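Local coordinates for protein insect group II chitinase (Ostrinia furnacalis, PDB 5Y2A) that probably hydrolyses the beta-1,4 glycosidic bonds of chitin, acting as a glycoside hydrolase family 18 chitinase through its second catalytic domain, at residues Leu42-Ser51 / Ala100-Phe111; Gly206-His214 / Asn220-Val228. All coordinates share one frame; numbering follows the deposited sequence.

Overall arrangement
Both contacts belong to the glycoside hydrolase family 18 TIM-barrel fold, yet they lie on opposite sides of the chain's centre, with their own centres 36 Å apart and their nearest atoms about 24 Å apart. Contact 1 closes before contact 2 opens along the chain. It sets helix 98-115 against the turn that joins strand 34-42 to strand 49-51. Contact 2 is more local: the loop 206-214, which follows strand 189-192, meets the start of helix 224-233, where a glycan is attached. With no shared helix or strand and no touching atoms, the two join separate parts of the fold, contact 1 close to the second subunit.

Contact 1 of 2, residues Leu42-Ser51 / Ala100-Phe111; sequences LDKEELVIKS and ARRKFVVHAVDF
Ile49 enters between three side chains of helix 98-115. One branch, Ile49 CG2, sits over one face of the Phe111 ring, a CH-pi contact 3.8 Å from the centroid and 15° off the normal. The other branch runs with Ile49 CG1 3.8 Å from Phe104 CE2 and its end, Ile49 CD1, 3.7 Å from Ala108 CB. The edge of that Phe104 ring is met by Leu42 CD1 and, in plane, by Leu47 O. Val48 makes a second CH-pi contact one turn back from Phe111: its CB lies over a face of the His107 imidazole, 20° off the normal.

Nearer the start of the helix segment, Lys103 stretches out with CG trans to the backbone N (chi1 179°) and an extended chain beyond, which carries NZ past Val48 to Glu46. There Lys103 NZ is gripped twice, by the carboxylate in a salt bridge to Glu46 OE1 at 2.8 Å and by Glu46 O at 2.9 Å, the latter on a lone pair in the carbonyl plane. Water 3 bridges the backbones, accepting from Ile49 N and donating to Phe104 O, and lies 2.8 Å from His107 ND1.

Behind this first shell, Asp43 shapes the turn. Asp43 OD2 accepts from Glu46 N at 2.7 Å, an Asx motif, while OD1 forms a salt bridge with Lys50 NZ; both oxygens use their anti lone pairs. Asp43 N to Val48 O closes the same turn through the backbone.

Lys44 of this turn forms a salt bridge with Asp274 of the second subunit. Further inward, Leu78 and Leu80 of strand 75-81 pack on Ile49, Phe104 touches Leu94 of helix 90-95 and Leu148 of helix 141-159, and Tyr63 of helix 62-67 packs on Phe111.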
loop_
_atom_site.group_PDB
_atom_site.type_symbol
_atom_site.label_atom_id
_atom_site.label_comp_id
_atom_site.label_asym_id
_atom_site.label_seq_id
_atom_site.Cartn_x
_atom_site.Cartn_y
_atom_site.Cartn_z
ATOM N N LEU A 42 14.376 3.713 -11.614
ATOM C CA LEU A 42 14.852 3.325 -12.935
ATOM C C LEU A 42 13.732 3.527 -13.948
ATOM O O LEU A 42 12.653 2.941 -13.805
ATOM C CB LEU A 42 15.307 1.867 -12.937
ATOM C CG LEU A 42 16.010 1.365 -14.203
ATOM C CD1 LEU A 42 17.372 2.037 -14.338
ATOM C CD2 LEU A 42 16.158 -0.146 -14.175
ATOM N N ASP A 43 13.977 4.357 -14.960
ATOM C CA ASP A 43 12.984 4.523 -16.016
ATOM C C ASP A 43 12.746 3.191 -16.721
ATOM O O ASP A 43 13.692 2.530 -17.166
ATOM C CB ASP A 43 13.431 5.570 -17.033
ATOM C CG ASP A 43 12.334 5.899 -18.035
ATOM O OD1 ASP A 43 11.326 6.512 -17.626
ATOM O OD2 ASP A 43 12.455 5.502 -19.210
ATOM N N LYS A 44 11.473 2.802 -16.824
ATOM C CA LYS A 44 11.128 1.500 -17.383
ATOM C C LYS A 44 11.577 1.377 -18.831
ATOM O O LYS A 44 11.979 0.293 -19.270
ATOM C CB LYS A 44 9.618 1.281 -17.276
ATOM C CG LYS A 44 9.112 -0.036 -17.843
ATOM C CD LYS A 44 7.591 -0.013 -17.975
ATOM C CE LYS A 44 7.026 -1.392 -18.274
ATOM N NZ LYS A 44 5.581 -1.311 -18.638
ATOM N N GLU A 45 11.507 2.472 -19.585
ATOM C CA GLU A 45 11.800 2.476 -21.011
ATOM C C GLU A 45 13.280 2.684 -21.303
ATOM O O GLU A 45 13.898 1.882 -22.014
ATOM C CB GLU A 45 10.978 3.568 -21.699
ATOM C CG GLU A 45 9.489 3.375 -21.550
ATOM C CD GLU A 45 9.019 2.125 -22.258
ATOM O OE1 GLU A 45 9.617 1.778 -23.299
ATOM O OE2 GLU A 45 8.065 1.483 -21.768
ATOM N N GLU A 46 13.869 3.734 -20.734
ATOM C CA GLU A 46 15.243 4.097 -21.043
ATOM C C GLU A 46 16.266 3.357 -20.199
ATOM O O GLU A 46 17.447 3.340 -20.560
ATOM C CB GLU A 46 15.432 5.607 -20.861
ATOM C CG GLU A 46 14.494 6.438 -21.719
ATOM C CD GLU A 46 14.694 6.205 -23.205
ATOM O OE1 GLU A 46 15.803 5.783 -23.603
ATOM O OE2 GLU A 46 13.729 6.424 -23.973
ATOM N N LEU A 47 15.837 2.751 -19.093
ATOM C CA LEU A 47 16.725 2.044 -18.171
ATOM C C LEU A 47 17.867 2.949 -17.704
ATOM O O LEU A 47 19.041 2.577 -17.728
ATOM C CB LEU A 47 17.258 0.760 -18.806
ATOM C CG LEU A 47 16.215 -0.255 -19.288
ATOM C CD1 LEU A 47 16.891 -1.461 -19.909
ATOM C CD2 LEU A 47 15.273 -0.685 -18.165
ATOM N N VAL A 48 17.502 4.161 -17.274
ATOM C CA VAL A 48 18.432 5.097 -16.655
ATOM C C VAL A 48 17.772 5.693 -15.418
ATOM O O VAL A 48 16.552 5.649 -15.251
ATOM C CB VAL A 48 18.885 6.232 -17.603
ATOM C CG1 VAL A 48 19.615 5.672 -18.825
ATOM C CG2 VAL A 48 17.700 7.086 -18.010
ATOM N N ILE A 49 18.609 6.267 -14.550
ATOM C CA ILE A 49 18.121 6.919 -13.340
ATOM C C ILE A 49 17.199 8.074 -13.698
ATOM O O ILE A 49 17.476 8.855 -14.617
ATOM C CB ILE A 49 19.304 7.422 -12.495
ATOM C CG1 ILE A 49 20.135 6.256 -11.970
ATOM C CG2 ILE A 49 18.818 8.326 -11.365
ATOM C CD1 ILE A 49 21.460 6.686 -11.349
ATOM N N LYS A 50 16.097 8.194 -12.960
ATOM C CA LYS A 50 15.252 9.378 -13.037
ATOM C C LYS A 50 14.703 9.684 -11.654
ATOM O O LYS A 50 14.622 8.810 -10.786
ATOM C CB LYS A 50 14.101 9.207 -14.041
ATOM C CG LYS A 50 12.949 8.345 -13.547
ATOM C CD LYS A 50 11.741 8.442 -14.478
ATOM C CE LYS A 50 10.706 7.383 -14.137
ATOM N NZ LYS A 50 9.634 7.272 -15.165
ATOM N N SER A 51 14.356 10.951 -11.449
ATOM C CA SER A 51 13.728 11.354 -10.203
ATOM C C SER A 51 12.355 10.711 -10.088
ATOM O O SER A 51 11.610 10.618 -11.067
ATOM C CB SER A 51 13.605 12.875 -10.140
ATOM O OG SER A 51 12.732 13.270 -9.094
ATOM N N ALA A 100 22.913 -1.747 -22.457
ATOM C CA ALA A 100 22.098 -1.003 -21.505
ATOM C C ALA A 100 22.909 -0.601 -20.279
ATOM O O ALA A 100 22.784 0.528 -19.789
ATOM C CB ALA A 100 20.882 -1.837 -21.101
ATOM N N ARG A 101 23.751 -1.506 -19.774
ATOM C CA ARG A 101 24.592 -1.166 -18.632
ATOM C C ARG A 101 25.494 0.010 -18.959
ATOM O O ARG A 101 25.677 0.910 -18.133
ATOM C CB ARG A 101 25.428 -2.372 -18.204
ATOM C CG ARG A 101 24.612 -3.538 -17.696
ATOM C CD ARG A 101 25.452 -4.445 -16.820
ATOM N NE ARG A 101 26.693 -4.869 -17.463
ATOM C CZ ARG A 101 26.858 -6.040 -18.071
ATOM N NH1 ARG A 101 25.860 -6.911 -18.122
ATOM N NH2 ARG A 101 28.029 -6.346 -18.622
ATOM N N ARG A 102 26.051 0.028 -20.171
ATOM C CA ARG A 102 26.950 1.107 -20.561
ATOM C C ARG A 102 26.216 2.440 -20.615
ATOM O O ARG A 102 26.706 3.454 -20.104
ATOM C CB ARG A 102 27.603 0.779 -21.905
ATOM C CG ARG A 102 28.517 1.866 -22.412
ATOM C CD ARG A 102 29.598 2.162 -21.386
ATOM N NE ARG A 102 30.458 3.269 -21.790
ATOM C CZ ARG A 102 31.312 3.885 -20.977
ATOM N NH1 ARG A 102 31.419 3.510 -19.708
ATOM N NH2 ARG A 102 32.056 4.884 -21.433
ATOM N N LYS A 103 25.037 2.457 -21.241
ATOM C CA LYS A 103 24.198 3.653 -21.244
ATOM C C LYS A 103 23.862 4.095 -19.821
ATOM O O LYS A 103 23.913 5.289 -19.502
ATOM C CB LYS A 103 22.929 3.367 -22.050
ATOM C CG LYS A 103 21.914 4.490 -22.137
ATOM C CD LYS A 103 20.608 3.949 -22.725
ATOM C CE LYS A 103 19.500 4.988 -22.744
ATOM N NZ LYS A 103 18.206 4.377 -23.175
ATOM N N PHE A 104 23.526 3.140 -18.948
ATOM C CA PHE A 104 23.192 3.467 -17.562
ATOM C C PHE A 104 24.353 4.158 -16.860
ATOM O O PHE A 104 24.173 5.191 -16.204
ATOM C CB PHE A 104 22.793 2.193 -16.814
ATOM C CG PHE A 104 22.512 2.404 -15.348
ATOM C CD1 PHE A 104 23.532 2.331 -14.413
ATOM C CD2 PHE A 104 21.224 2.672 -14.909
ATOM C CE1 PHE A 104 23.278 2.527 -13.064
ATOM C CE2 PHE A 104 20.957 2.866 -13.561
ATOM C CZ PHE A 104 21.987 2.796 -12.637
ATOM N N VAL A 105 25.556 3.592 -16.986
ATOM C CA VAL A 105 26.720 4.106 -16.264
ATOM C C VAL A 105 27.050 5.524 -16.712
ATOM O O VAL A 105 27.311 6.411 -15.890
ATOM C CB VAL A 105 27.922 3.163 -16.451
ATOM C CG1 VAL A 105 29.195 3.812 -15.922
ATOM C CG2 VAL A 105 27.663 1.832 -15.769
ATOM N N VAL A 106 27.063 5.758 -18.025
ATOM C CA VAL A 106 27.375 7.093 -18.537
ATOM C C VAL A 106 26.348 8.109 -18.045
ATOM O O VAL A 106 26.698 9.202 -17.585
ATOM C CB VAL A 106 27.458 7.074 -20.073
ATOM C CG1 VAL A 106 27.458 8.493 -20.615
ATOM C CG2 VAL A 106 28.706 6.331 -20.518
ATOM N N HIS A 107 25.063 7.761 -18.138
ATOM C CA HIS A 107 24.015 8.680 -17.708
ATOM C C HIS A 107 24.057 8.909 -16.199
ATOM O O HIS A 107 23.834 10.033 -15.730
ATOM C CB HIS A 107 22.647 8.141 -18.133
ATOM C CG HIS A 107 21.498 8.943 -17.613
ATOM N ND1 HIS A 107 20.973 8.763 -16.349
ATOM C CD2 HIS A 107 20.768 9.930 -18.185
ATOM C CE1 HIS A 107 19.974 9.606 -16.167
ATOM N NE2 HIS A 107 19.828 10.326 -17.266
ATOM N N ALA A 108 24.334 7.858 -15.426
ATOM C CA ALA A 108 24.343 7.989 -13.972
ATOM C C ALA A 108 25.372 9.014 -13.512
ATOM O O ALA A 108 25.082 9.850 -12.652
ATOM C CB ALA A 108 24.612 6.630 -13.326
ATOM N N VAL A 109 26.575 8.982 -14.092
ATOM C CA VAL A 109 27.618 9.926 -13.694
ATOM C C VAL A 109 27.142 11.361 -13.892
ATOM O O VAL A 109 27.309 12.217 -13.015
ATOM C CB VAL A 109 28.918 9.647 -14.469
ATOM C CG1 VAL A 109 29.909 10.784 -14.270
ATOM C CG2 VAL A 109 29.522 8.324 -14.020
ATOM N N ASP A 110 26.538 11.642 -15.048
ATOM C CA ASP A 110 26.053 12.992 -15.323
ATOM C C ASP A 110 24.891 13.367 -14.411
ATOM O O ASP A 110 24.818 14.503 -13.926
ATOM C CB ASP A 110 25.642 13.103 -16.790
ATOM C CG ASP A 110 26.820 12.969 -17.730
ATOM O OD1 ASP A 110 27.935 13.377 -17.342
ATOM O OD2 ASP A 110 26.631 12.445 -18.848
ATOM N N PHE A 111 23.970 12.430 -14.172
ATOM C CA PHE A 111 22.841 12.703 -13.285
ATOM C C PHE A 111 23.329 13.079 -11.890
ATOM O O PHE A 111 22.886 14.075 -11.307
ATOM C CB PHE A 111 21.920 11.480 -13.230
ATOM C CG PHE A 111 20.573 11.748 -12.606
ATOM C CD1 PHE A 111 20.403 11.684 -11.230
ATOM C CD2 PHE A 111 19.473 12.042 -13.398
ATOM C CE1 PHE A 111 19.163 11.923 -10.652
ATOM C CE2 PHE A 111 18.227 12.279 -12.827
ATOM C CZ PHE A 111 18.073 12.219 -11.450
HETATM O O HOH W 1 16.504 1.580 -23.294
HETATM O O HOH W 2 20.319 1.849 -20.197
HETATM O O HOH W 3 21.325 6.219 -15.209
#

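Contact 2 of 2, residues Gly206-His214 / Asn220-Val228; sequences GHVAPMYVH and NTFNVNFTV. With NAG (2-acetamido-2-deoxy-beta-D-glucopyranose), chain C.
Asn225 holds CG trans to its backbone N (chi1 -179°), and its CB is directed at the Tyr212 ring. Tyr212 in turn has CG trans to its carbonyl carbon (chi1 -55°), which swings the ring to the asparagine. Together these rotations bring Asn225 CB within 3.5 Å of Tyr212 CD1. Ring and amide planes stand 72° apart, and Asn225 CG lies in plane at the ring's edge. Asn225 ND2 is bonded covalently to NAG C1, at 1.4 Å, and the sugar folds back so that NAG C8, the acetamido methyl, lies 3.3 Å above the plane of the Tyr212 ring, offset toward the rim. Met211 CG occupies the opposite face, leaving the phenol sandwiched between a methionine chain and the glycan. The polar ends are fixed by one helix: Tyr212 OH is hydrogen-bonded to His327 and Asn225 OD1 to Tyr331, both on helix 322-334.

Asn225-Phe226-Thr227 is an N-glycosylation sequon, Asn-X-Thr, occupied here in the first turn of helix 224-233. Asn223 is the N-cap of that helix: Asn223 OD1 accepts from Phe226 N at 2.9 Å, with the donor above the carbonyl plane. The cap amide is steadied at its other end, where ND2 donates to Asn220 O in a bent bond.

Loop carbonyls complete the helix start. Pro210 O accepts from Val224 N at 2.7 Å, and Met211 O takes Asn225 N in its carbonyl plane, so two further N-H groups of the first turn are bound by consecutive loop residues. Alongside these bonds, Met211 bends at chi2 to lay Met211 SD 3.9 Å from Val224 CB. Toward the outer end, Val213 CG2 packs 3.4 Å from Asn223 ND2, whereas Val224 and Val228 reach inward to Val243 on strand 241-254.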
loop_
_atom_site.group_PDB
_atom_site.type_symbol
_atom_site.label_atom_id
_atom_site.label_comp_id
_atom_site.label_asym_id
_atom_site.label_seq_id
_atom_site.Cartn_x
_atom_site.Cartn_y
_atom_site.Cartn_z
ATOM N N GLY A 206 6.270 -11.587 15.450
ATOM C CA GLY A 206 7.703 -11.823 15.418
ATOM C C GLY A 206 8.422 -10.495 15.446
ATOM O O GLY A 206 7.823 -9.441 15.208
ATOM N N HIS A 207 9.717 -10.544 15.740
ATOM C CA HIS A 207 10.465 -9.304 15.873
ATOM C C HIS A 207 10.996 -8.842 14.525
ATOM O O HIS A 207 11.486 -9.640 13.724
ATOM C CB HIS A 207 11.611 -9.432 16.878
ATOM C CG HIS A 207 12.066 -8.110 17.410
ATOM N ND1 HIS A 207 12.893 -7.270 16.695
ATOM C CD2 HIS A 207 11.773 -7.460 18.562
ATOM C CE1 HIS A 207 13.100 -6.164 17.389
ATOM N NE2 HIS A 207 12.427 -6.254 18.524
ATOM N N VAL A 208 10.898 -7.531 14.288
ATOM C CA VAL A 208 11.320 -6.953 13.016
ATOM C C VAL A 208 12.797 -7.219 12.741
ATOM O O VAL A 208 13.205 -7.352 11.582
ATOM C CB VAL A 208 11.003 -5.439 13.003
ATOM C CG1 VAL A 208 11.653 -4.739 14.211
ATOM C CG2 VAL A 208 11.463 -4.799 11.695
ATOM N N ALA A 209 13.629 -7.305 13.781
ATOM C CA ALA A 209 15.080 -7.400 13.599
ATOM C C ALA A 209 15.708 -8.129 14.777
ATOM O O ALA A 209 16.416 -7.531 15.598
ATOM C CB ALA A 209 15.692 -6.009 13.429
ATOM N N PRO A 210 15.497 -9.443 14.872
ATOM C CA PRO A 210 16.134 -10.213 15.948
ATOM C C PRO A 210 17.648 -10.125 15.844
ATOM O O PRO A 210 18.213 -10.132 14.751
ATOM C CB PRO A 210 15.637 -11.646 15.708
ATOM C CG PRO A 210 14.465 -11.522 14.757
ATOM C CD PRO A 210 14.759 -10.306 13.932
ATOM N N MET A 211 18.302 -9.998 16.999
ATOM C CA MET A 211 19.756 -9.895 17.038
ATOM C C MET A 211 20.424 -11.266 17.063
ATOM O O MET A 211 21.330 -11.532 16.265
ATOM C CB MET A 211 20.189 -9.071 18.252
ATOM C CG MET A 211 21.689 -8.884 18.355
ATOM S SD MET A 211 22.327 -7.852 17.024
ATOM C CE MET A 211 23.894 -8.627 16.662
ATOM N N TYR A 212 19.978 -12.144 17.964
ATOM C CA TYR A 212 20.520 -13.488 18.119
ATOM C C TYR A 212 19.382 -14.496 18.037
ATOM O O TYR A 212 18.205 -14.136 18.098
ATOM C CB TYR A 212 21.279 -13.636 19.451
ATOM C CG TYR A 212 22.371 -12.600 19.626
ATOM C CD1 TYR A 212 23.461 -12.570 18.766
ATOM C CD2 TYR A 212 22.305 -11.651 20.636
ATOM C CE1 TYR A 212 24.461 -11.622 18.905
ATOM C CE2 TYR A 212 23.300 -10.702 20.791
ATOM C CZ TYR A 212 24.377 -10.693 19.921
ATOM O OH TYR A 212 25.370 -9.750 20.062
ATOM N N VAL A 213 19.751 -15.775 17.893
ATOM C CA VAL A 213 18.762 -16.848 17.849
ATOM C C VAL A 213 17.926 -16.844 19.121
ATOM O O VAL A 213 18.437 -16.639 20.228
ATOM C CB VAL A 213 19.456 -18.207 17.644
ATOM C CG1 VAL A 213 18.472 -19.358 17.830
ATOM C CG2 VAL A 213 20.092 -18.282 16.270
ATOM N N HIS A 214 16.625 -17.070 18.961
ATOM C CA HIS A 214 15.680 -17.148 20.061
ATOM C C HIS A 214 15.119 -18.562 20.085
ATOM O O HIS A 214 15.057 -19.229 19.048
ATOM C CB HIS A 214 14.557 -16.103 19.881
ATOM C CG HIS A 214 13.683 -15.915 21.083
ATOM N ND1 HIS A 214 12.657 -16.779 21.404
ATOM C CD2 HIS A 214 13.670 -14.947 22.030
ATOM C CE1 HIS A 214 12.056 -16.354 22.501
ATOM N NE2 HIS A 214 12.648 -15.244 22.900
ATOM N N ASN A 220 16.941 -20.609 12.268
ATOM C CA ASN A 220 18.029 -20.000 13.023
ATOM C C ASN A 220 18.883 -19.048 12.186
ATOM O O ASN A 220 19.913 -18.573 12.676
ATOM C CB ASN A 220 18.896 -21.095 13.660
ATOM C CG ASN A 220 19.653 -21.923 12.632
ATOM O OD1 ASN A 220 19.424 -21.810 11.427
ATOM N ND2 ASN A 220 20.551 -22.777 13.112
ATOM N N THR A 221 18.490 -18.760 10.946
ATOM C CA THR A 221 19.179 -17.771 10.127
ATOM C C THR A 221 18.479 -16.417 10.104
ATOM O O THR A 221 19.009 -15.479 9.504
ATOM C CB THR A 221 19.342 -18.280 8.693
ATOM O OG1 THR A 221 18.080 -18.249 8.019
ATOM C CG2 THR A 221 19.889 -19.709 8.688
ATOM N N PHE A 222 17.313 -16.287 10.734
ATOM C CA PHE A 222 16.557 -15.030 10.707
ATOM C C PHE A 222 16.952 -14.131 11.883
ATOM O O PHE A 222 16.152 -13.814 12.760
ATOM C CB PHE A 222 15.058 -15.309 10.711
ATOM C CG PHE A 222 14.482 -15.568 9.349
ATOM C CD1 PHE A 222 14.948 -16.617 8.570
ATOM C CD2 PHE A 222 13.468 -14.767 8.846
ATOM C CE1 PHE A 222 14.416 -16.863 7.315
ATOM C CE2 PHE A 222 12.936 -15.005 7.587
ATOM C CZ PHE A 222 13.410 -16.055 6.823
ATOM N N ASN A 223 18.223 -13.736 11.905
ATOM C CA ASN A 223 18.687 -12.820 12.939
ATOM C C ASN A 223 19.937 -12.108 12.446
ATOM O O ASN A 223 20.653 -12.607 11.572
ATOM C CB ASN A 223 18.950 -13.545 14.265
ATOM C CG ASN A 223 19.949 -14.678 14.125
ATOM O OD1 ASN A 223 21.152 -14.467 14.239
ATOM N ND2 ASN A 223 19.451 -15.893 13.897
ATOM N N VAL A 224 20.188 -10.929 13.025
ATOM C CA VAL A 224 21.280 -10.074 12.553
ATOM C C VAL A 224 22.615 -10.798 12.646
ATOM O O VAL A 224 23.442 -10.740 11.722
ATOM C CB VAL A 224 21.307 -8.757 13.352
ATOM C CG1 VAL A 224 22.538 -7.932 12.989
ATOM C CG2 VAL A 224 20.027 -7.957 13.112
ATOM N N ASN A 225 22.855 -11.476 13.767
ATOM C CA ASN A 225 24.154 -12.101 13.984
ATOM C C ASN A 225 24.449 -13.153 12.920
ATOM O O ASN A 225 25.565 -13.209 12.391
ATOM C CB ASN A 225 24.214 -12.704 15.383
ATOM C CG ASN A 225 25.551 -13.340 15.681
ATOM O OD1 ASN A 225 26.606 -12.755 15.437
ATOM N ND2 ASN A 225 25.511 -14.557 16.198
ATOM N N PHE A 226 23.457 -13.970 12.555
ATOM C CA PHE A 226 23.693 -14.918 11.473
ATOM C C PHE A 226 23.977 -14.184 10.172
ATOM O O PHE A 226 24.937 -14.509 9.462
ATOM C CB PHE A 226 22.511 -15.871 11.283
ATOM C CG PHE A 226 22.739 -16.873 10.179
ATOM C CD1 PHE A 226 22.510 -16.535 8.847
ATOM C CD2 PHE A 226 23.225 -18.139 10.470
ATOM C CE1 PHE A 226 22.752 -17.442 7.832
ATOM C CE2 PHE A 226 23.459 -19.052 9.462
ATOM C CZ PHE A 226 23.227 -18.703 8.140
ATOM N N THR A 227 23.142 -13.195 9.840
ATOM C CA THR A 227 23.301 -12.469 8.583
ATOM C C THR A 227 24.712 -11.920 8.432
ATOM O O THR A 227 25.334 -12.046 7.368
ATOM C CB THR A 227 22.285 -11.326 8.507
ATOM O OG1 THR A 227 20.953 -11.849 8.610
ATOM C CG2 THR A 227 22.445 -10.575 7.203
ATOM N N VAL A 228 25.231 -11.297 9.491
ATOM C CA VAL A 228 26.555 -10.687 9.424
ATOM C C VAL A 228 27.617 -11.758 9.229
ATOM O O VAL A 228 28.488 -11.642 8.358
ATOM C CB VAL A 228 26.824 -9.839 10.681
ATOM C CG1 VAL A 228 28.286 -9.405 10.730
ATOM C CG2 VAL A 228 25.908 -8.616 10.710
HETATM C C1 NAG C . 26.715 -15.273 16.499
HETATM C C2 NAG C . 26.653 -15.978 17.848
HETATM C C3 NAG C . 27.916 -16.815 18.070
HETATM C C4 NAG C . 28.192 -17.736 16.884
HETATM C C5 NAG C . 28.131 -16.952 15.576
HETATM C C6 NAG C . 28.232 -17.832 14.348
HETATM C C7 NAG C . 25.498 -15.133 19.840
HETATM C C8 NAG C . 25.505 -14.116 20.942
HETATM N N2 NAG C . 26.485 -15.036 18.943
HETATM O O3 NAG C . 27.741 -17.562 19.269
HETATM O O4 NAG C . 29.523 -18.240 16.947
HETATM O O5 NAG C . 26.896 -16.230 15.475
HETATM O O6 NAG C . 27.075 -18.641 14.185
HETATM O O7 NAG C . 24.631 -15.994 19.758
#